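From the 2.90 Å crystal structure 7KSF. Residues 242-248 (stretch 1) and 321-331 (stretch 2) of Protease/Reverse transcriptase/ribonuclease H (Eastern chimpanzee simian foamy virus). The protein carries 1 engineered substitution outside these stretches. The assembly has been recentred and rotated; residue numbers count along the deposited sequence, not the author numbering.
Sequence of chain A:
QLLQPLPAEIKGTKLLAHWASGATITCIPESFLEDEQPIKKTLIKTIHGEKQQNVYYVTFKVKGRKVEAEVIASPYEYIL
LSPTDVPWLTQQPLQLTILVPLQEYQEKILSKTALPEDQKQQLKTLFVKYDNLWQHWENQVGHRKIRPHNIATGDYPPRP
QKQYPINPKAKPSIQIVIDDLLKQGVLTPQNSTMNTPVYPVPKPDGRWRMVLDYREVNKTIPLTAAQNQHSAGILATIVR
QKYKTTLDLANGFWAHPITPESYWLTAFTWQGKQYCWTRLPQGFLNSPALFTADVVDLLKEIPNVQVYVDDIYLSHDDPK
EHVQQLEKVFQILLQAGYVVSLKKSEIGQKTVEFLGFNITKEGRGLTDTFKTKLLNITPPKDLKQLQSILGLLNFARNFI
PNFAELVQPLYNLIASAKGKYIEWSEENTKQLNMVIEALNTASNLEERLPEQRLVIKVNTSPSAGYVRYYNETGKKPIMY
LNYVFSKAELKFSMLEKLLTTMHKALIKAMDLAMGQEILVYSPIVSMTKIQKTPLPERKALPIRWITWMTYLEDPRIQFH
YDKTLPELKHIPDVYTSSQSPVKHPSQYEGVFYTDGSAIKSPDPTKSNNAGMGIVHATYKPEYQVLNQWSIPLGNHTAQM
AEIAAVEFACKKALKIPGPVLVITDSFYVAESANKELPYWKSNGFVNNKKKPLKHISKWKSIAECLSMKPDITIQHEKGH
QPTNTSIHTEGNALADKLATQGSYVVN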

ATOM      1  N   LYS A 242       5.916 -17.217  10.615  1.00 86.37           N
ATOM      2  CA  LYS A 242       6.285 -17.758   9.311  1.00 86.75           C
ATOM      3  C   LYS A 242       5.489 -17.088   8.198  1.00 82.07           C
ATOM      4  O   LYS A 242       6.052 -16.397   7.342  1.00 82.44           O
ATOM      5  CB  LYS A 242       6.082 -19.274   9.295  1.00 85.60           C
ATOM      6  CG  LYS A 242       6.590 -19.948   8.032  1.00107.96           C
ATOM      7  CD  LYS A 242       6.458 -21.459   8.131  1.00117.03           C
ATOM      8  CE  LYS A 242       6.870 -22.161   6.842  1.00 84.46           C
ATOM      9  NZ  LYS A 242       6.550 -23.617   6.897  1.00 82.88           N
ATOM     10  N   TYR A 243       4.174 -17.277   8.195  1.00 82.50           N
ATOM     11  CA  TYR A 243       3.304 -16.680   7.193  1.00 79.78           C
ATOM     12  C   TYR A 243       2.643 -15.425   7.748  1.00 79.82           C
ATOM     13  O   TYR A 243       2.392 -15.312   8.951  1.00 80.25           O
ATOM     14  CB  TYR A 243       2.229 -17.668   6.736  1.00 91.10           C
ATOM     15  CG  TYR A 243       2.770 -18.998   6.271  1.00 78.59           C
ATOM     16  CD1 TYR A 243       2.793 -20.092   7.123  1.00 79.21           C
ATOM     17  CD2 TYR A 243       3.255 -19.164   4.982  1.00 76.90           C
ATOM     18  CE1 TYR A 243       3.283 -21.309   6.709  1.00 78.93           C
ATOM     19  CE2 TYR A 243       3.752 -20.380   4.557  1.00 79.83           C
ATOM     20  CZ  TYR A 243       3.762 -21.451   5.424  1.00 81.74           C
ATOM     21  OH  TYR A 243       4.255 -22.665   5.007  1.00 86.03           O
ATOM     22  N   LYS A 244       2.366 -14.481   6.856  1.00 78.72           N
ATOM     23  CA  LYS A 244       1.732 -13.223   7.219  1.00 78.54           C
ATOM     24  C   LYS A 244       0.570 -12.950   6.273  1.00 75.82           C
ATOM     25  O   LYS A 244       0.673 -13.193   5.068  1.00 78.52           O
ATOM     26  CB  LYS A 244       2.736 -12.069   7.178  1.00 86.39           C
ATOM     27  CG  LYS A 244       3.868 -12.228   8.176  1.00 89.66           C
ATOM     28  CD  LYS A 244       5.193 -11.828   7.572  1.00100.81           C
ATOM     29  CE  LYS A 244       6.345 -12.270   8.454  1.00 87.81           C
ATOM     30  NZ  LYS A 244       7.650 -12.058   7.782  1.00 90.33           N
ATOM     31  N   THR A 245      -0.528 -12.446   6.831  1.00 77.08           N
ATOM     32  CA  THR A 245      -1.767 -12.250   6.090  1.00 73.07           C
ATOM     33  C   THR A 245      -2.384 -10.912   6.461  1.00 72.81           C
ATOM     34  O   THR A 245      -2.520 -10.597   7.646  1.00 73.62           O
ATOM     35  CB  THR A 245      -2.768 -13.371   6.383  1.00 72.46           C
ATOM     36  OG1 THR A 245      -2.227 -14.624   5.945  1.00 72.72           O
ATOM     37  CG2 THR A 245      -4.089 -13.111   5.669  1.00 70.10           C
ATOM     38  N   THR A 246      -2.766 -10.136   5.449  1.00 71.06           N
ATOM     39  CA  THR A 246      -3.460  -8.875   5.643  1.00 70.02           C
ATOM     40  C   THR A 246      -4.761  -8.889   4.851  1.00 68.03           C
ATOM     41  O   THR A 246      -4.793  -9.340   3.702  1.00 79.65           O
ATOM     42  CB  THR A 246      -2.592  -7.686   5.220  1.00 72.06           C
ATOM     43  OG1 THR A 246      -3.397  -6.503   5.160  1.00 71.41           O
ATOM     44  CG2 THR A 246      -1.969  -7.931   3.863  1.00 73.16           C
ATOM     45  N   LEU A 247      -5.832  -8.401   5.476  1.00 67.26           N
ATOM     46  CA  LEU A 247      -7.163  -8.379   4.880  1.00 65.03           C
ATOM     47  C   LEU A 247      -7.691  -6.954   4.899  1.00 64.34           C
ATOM     48  O   LEU A 247      -7.872  -6.373   5.972  1.00 78.76           O
ATOM     49  CB  LEU A 247      -8.126  -9.296   5.631  1.00 64.92           C
ATOM     50  CG  LEU A 247      -7.835 -10.787   5.553  1.00 63.82           C
ATOM     51  CD1 LEU A 247      -8.793 -11.534   6.453  1.00 62.29           C
ATOM     52  CD2 LEU A 247      -7.964 -11.258   4.117  1.00 63.11           C
ATOM     53  N   ASP A 248      -7.955  -6.403   3.721  1.00 62.92           N
ATOM     54  CA  ASP A 248      -8.477  -5.050   3.609  1.00 62.27           C
ATOM     55  C   ASP A 248      -9.998  -5.088   3.688  1.00 60.07           C
ATOM     56  O   ASP A 248     -10.645  -5.835   2.948  1.00 87.52           O
ATOM     57  CB  ASP A 248      -8.026  -4.407   2.298  1.00 62.53           C
ATOM     58  CG  ASP A 248      -8.592  -3.014   2.109  1.00 62.76           C
ATOM     59  OD1 ASP A 248      -8.879  -2.341   3.120  1.00 64.18           O
ATOM     60  OD2 ASP A 248      -8.748  -2.592   0.942  1.00 61.64           O
ATOM     61  N   GLU A 321      -1.870 -24.050  11.483  1.00 86.42           N
ATOM     62  CA  GLU A 321      -2.572 -23.205  12.441  1.00 79.65           C
ATOM     63  C   GLU A 321      -2.911 -21.840  11.858  1.00 78.25           C
ATOM     64  O   GLU A 321      -3.918 -21.241  12.246  1.00 77.62           O
ATOM     65  CB  GLU A 321      -1.734 -23.033  13.713  1.00 83.86           C
ATOM     66  CG  GLU A 321      -2.511 -22.445  14.883  1.00100.37           C
ATOM     67  CD  GLU A 321      -1.612 -21.982  16.013  1.00111.25           C
ATOM     68  OE1 GLU A 321      -0.410 -21.751  15.761  1.00100.85           O
ATOM     69  OE2 GLU A 321      -2.108 -21.850  17.152  1.00113.49           O
ATOM     70  N   HIS A 322      -2.089 -21.337  10.936  1.00 77.66           N
ATOM     71  CA  HIS A 322      -2.399 -20.071  10.281  1.00 76.38           C
ATOM     72  C   HIS A 322      -3.734 -20.152   9.551  1.00 79.83           C
ATOM     73  O   HIS A 322      -4.541 -19.216   9.615  1.00 84.98           O
ATOM     74  CB  HIS A 322      -1.275 -19.690   9.314  1.00 76.62           C
ATOM     75  CG  HIS A 322      -1.398 -18.304   8.759  1.00 76.06           C
ATOM     76  ND1 HIS A 322      -1.779 -17.225   9.526  1.00 79.23           N
ATOM     77  CD2 HIS A 322      -1.180 -17.821   7.513  1.00 75.52           C
ATOM     78  CE1 HIS A 322      -1.794 -16.138   8.777  1.00 76.14           C
ATOM     79  NE2 HIS A 322      -1.434 -16.472   7.550  1.00 75.48           N
ATOM     80  N   VAL A 323      -3.994 -21.272   8.875  1.00 82.77           N
ATOM     81  CA  VAL A 323      -5.252 -21.435   8.158  1.00 76.91           C
ATOM     82  C   VAL A 323      -6.399 -21.692   9.130  1.00 73.33           C
ATOM     83  O   VAL A 323      -7.532 -21.252   8.904  1.00 71.88           O
ATOM     84  CB  VAL A 323      -5.121 -22.559   7.115  1.00 77.85           C
ATOM     85  CG1 VAL A 323      -6.347 -22.601   6.219  1.00 84.71           C
ATOM     86  CG2 VAL A 323      -3.859 -22.373   6.294  1.00 73.11           C
ATOM     87  N   GLN A 324      -6.130 -22.410  10.224  1.00 75.94           N
ATOM     88  CA  GLN A 324      -7.161 -22.668  11.225  1.00 75.19           C
ATOM     89  C   GLN A 324      -7.641 -21.372  11.863  1.00 76.52           C
ATOM     90  O   GLN A 324      -8.848 -21.148  12.011  1.00 75.26           O
ATOM     91  CB  GLN A 324      -6.630 -23.631  12.290  1.00 77.92           C
ATOM     92  CG  GLN A 324      -6.438 -25.061  11.802  1.00 91.91           C
ATOM     93  CD  GLN A 324      -5.689 -25.932  12.799  1.00109.98           C
ATOM     94  OE1 GLN A 324      -5.002 -25.430  13.688  1.00118.96           O
ATOM     95  NE2 GLN A 324      -5.822 -27.245  12.650  1.00 99.51           N
ATOM     96  N   GLN A 325      -6.708 -20.500  12.249  1.00 77.64           N
ATOM     97  CA  GLN A 325      -7.098 -19.209  12.805  1.00 76.20           C
ATOM     98  C   GLN A 325      -7.752 -18.332  11.746  1.00 71.54           C
ATOM     99  O   GLN A 325      -8.702 -17.598  12.040  1.00 69.89           O
ATOM    100  CB  GLN A 325      -5.876 -18.514  13.408  1.00 80.91           C
ATOM    101  CG  GLN A 325      -5.128 -19.340  14.449  1.00 80.25           C
ATOM    102  CD  GLN A 325      -5.799 -19.343  15.813  1.00 79.84           C
ATOM    103  OE1 GLN A 325      -6.967 -18.977  15.949  1.00 78.75           O
ATOM    104  NE2 GLN A 325      -5.056 -19.753  16.833  1.00 94.00           N
ATOM    105  N   LEU A 326      -7.260 -18.410  10.505  1.00 70.08           N
ATOM    106  CA  LEU A 326      -7.822 -17.612   9.417  1.00 68.58           C
ATOM    107  C   LEU A 326      -9.297 -17.922   9.200  1.00 66.95           C
ATOM    108  O   LEU A 326     -10.100 -17.012   8.960  1.00 65.88           O
ATOM    109  CB  LEU A 326      -7.028 -17.858   8.136  1.00 68.15           C
ATOM    110  CG  LEU A 326      -7.376 -16.978   6.938  1.00 65.82           C
ATOM    111  CD1 LEU A 326      -7.111 -15.519   7.263  1.00 65.36           C
ATOM    112  CD2 LEU A 326      -6.594 -17.410   5.713  1.00 65.84           C
ATOM    113  N   GLU A 327      -9.671 -19.201   9.263  1.00 67.66           N
ATOM    114  CA  GLU A 327     -11.084 -19.552   9.173  1.00 66.12           C
ATOM    115  C   GLU A 327     -11.862 -18.979  10.351  1.00 66.70           C
ATOM    116  O   GLU A 327     -13.005 -18.534  10.191  1.00 66.48           O
ATOM    117  CB  GLU A 327     -11.243 -21.072   9.106  1.00 65.89           C
ATOM    118  CG  GLU A 327     -12.603 -21.537   8.618  1.00 64.30           C
ATOM    119  CD  GLU A 327     -12.752 -23.047   8.663  1.00 63.48           C
ATOM    120  OE1 GLU A 327     -12.135 -23.672   9.552  1.00 66.23           O
ATOM    121  OE2 GLU A 327     -13.475 -23.606   7.813  1.00 62.66           O
ATOM    122  N   LYS A 328     -11.257 -18.975  11.541  1.00 68.13           N
ATOM    123  CA  LYS A 328     -11.908 -18.372  12.700  1.00 68.74           C
ATOM    124  C   LYS A 328     -12.092 -16.874  12.505  1.00 67.44           C
ATOM    125  O   LYS A 328     -13.095 -16.301  12.941  1.00 67.62           O
ATOM    126  CB  LYS A 328     -11.100 -18.655  13.964  1.00 70.83           C
ATOM    127  CG  LYS A 328     -11.001 -20.125  14.327  1.00 79.41           C
ATOM    128  CD  LYS A 328     -10.106 -20.330  15.536  1.00 95.05           C
ATOM    129  CE  LYS A 328     -10.637 -19.579  16.743  1.00107.14           C
ATOM    130  NZ  LYS A 328      -9.700 -19.672  17.896  1.00105.74           N
ATOM    131  N   VAL A 329     -11.124 -16.224  11.852  1.00 67.13           N
ATOM    132  CA  VAL A 329     -11.261 -14.810  11.520  1.00 66.26           C
ATOM    133  C   VAL A 329     -12.433 -14.595  10.571  1.00 65.34           C
ATOM    134  O   VAL A 329     -13.226 -13.663  10.742  1.00 64.93           O
ATOM    135  CB  VAL A 329      -9.946 -14.278  10.925  1.00 66.22           C
ATOM    136  CG1 VAL A 329     -10.123 -12.855  10.412  1.00 64.98           C
ATOM    137  CG2 VAL A 329      -8.834 -14.338  11.954  1.00 72.77           C
ATOM    138  N   PHE A 330     -12.560 -15.455   9.558  1.00 65.19           N
ATOM    139  CA  PHE A 330     -13.599 -15.261   8.552  1.00 64.09           C
ATOM    140  C   PHE A 330     -14.988 -15.398   9.150  1.00 65.18           C
ATOM    141  O   PHE A 330     -15.892 -14.620   8.818  1.00 64.46           O
ATOM    142  CB  PHE A 330     -13.414 -16.250   7.401  1.00 62.78           C
ATOM    143  CG  PHE A 330     -12.193 -15.993   6.573  1.00 64.54           C
ATOM    144  CD1 PHE A 330     -11.609 -14.740   6.549  1.00 62.17           C
ATOM    145  CD2 PHE A 330     -11.630 -17.005   5.818  1.00 73.70           C
ATOM    146  CE1 PHE A 330     -10.483 -14.500   5.790  1.00 62.16           C
ATOM    147  CE2 PHE A 330     -10.505 -16.772   5.060  1.00 76.62           C
ATOM    148  CZ  PHE A 330      -9.931 -15.517   5.043  1.00 71.32           C
ATOM    149  N   GLN A 331     -15.187 -16.381  10.032  1.00 65.78           N
ATOM    150  CA  GLN A 331     -16.498 -16.556  10.646  1.00 66.53           C
ATOM    151  C   GLN A 331     -16.901 -15.317  11.431  1.00 66.91           C
ATOM    152  O   GLN A 331     -18.047 -14.860  11.348  1.00 66.25           O
ATOM    153  CB  GLN A 331     -16.498 -17.787  11.550  1.00 68.65           C
ATOM    154  CG  GLN A 331     -16.308 -19.100  10.816  1.00 74.88           C
ATOM    155  CD  GLN A 331     -16.218 -20.283  11.758  1.00 99.70           C
ATOM    156  OE1 GLN A 331     -16.109 -20.112  12.971  1.00124.25           O
ATOM    157  NE2 GLN A 331     -16.265 -21.489  11.203  1.00 88.12           N
TER

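This is a small, buried strand-on-helix packing contact, anchored at one end by a single hydrogen bond and closed at the other by a cluster of apolar side chains. The strand and helix run nearly parallel, their axes inclined by 19° and 10.1 Å apart at closest approach. Because side chains alternate along a strand, the CA-to-CB bonds of Tyr 243, Thr 245 and Leu 247 point toward the helix, while that of Lys 244 points away; the end of Tyr 243 then leads away from the helix. The helix answers with His 322, Leu 326 and Val 329, spaced three or four residues apart and so on one side of it.

His 322 contributes the largest buried area. Its NE2 lies 2.6 Å from OG1 of Thr 245, close to the ring plane; imidazole and hydroxyl can each donate or accept, so the pair suits a buried site. The ring also packs against Tyr 243, with CD2 of His 322 3.5 Å from CB of Tyr 243.

Thr 245 also presents a methyl, CG2, 4.2 Å from CD1 of Leu 326. Further along, the branched side chain of Leu 247 fills the apolar end: its CD1 sits 3.5 Å from CE1 of Phe 330, at the ring edge, and 4.4 Å from CG1 of Val 329. Phe 330 starts sideways, but its ring comes nearer the strand.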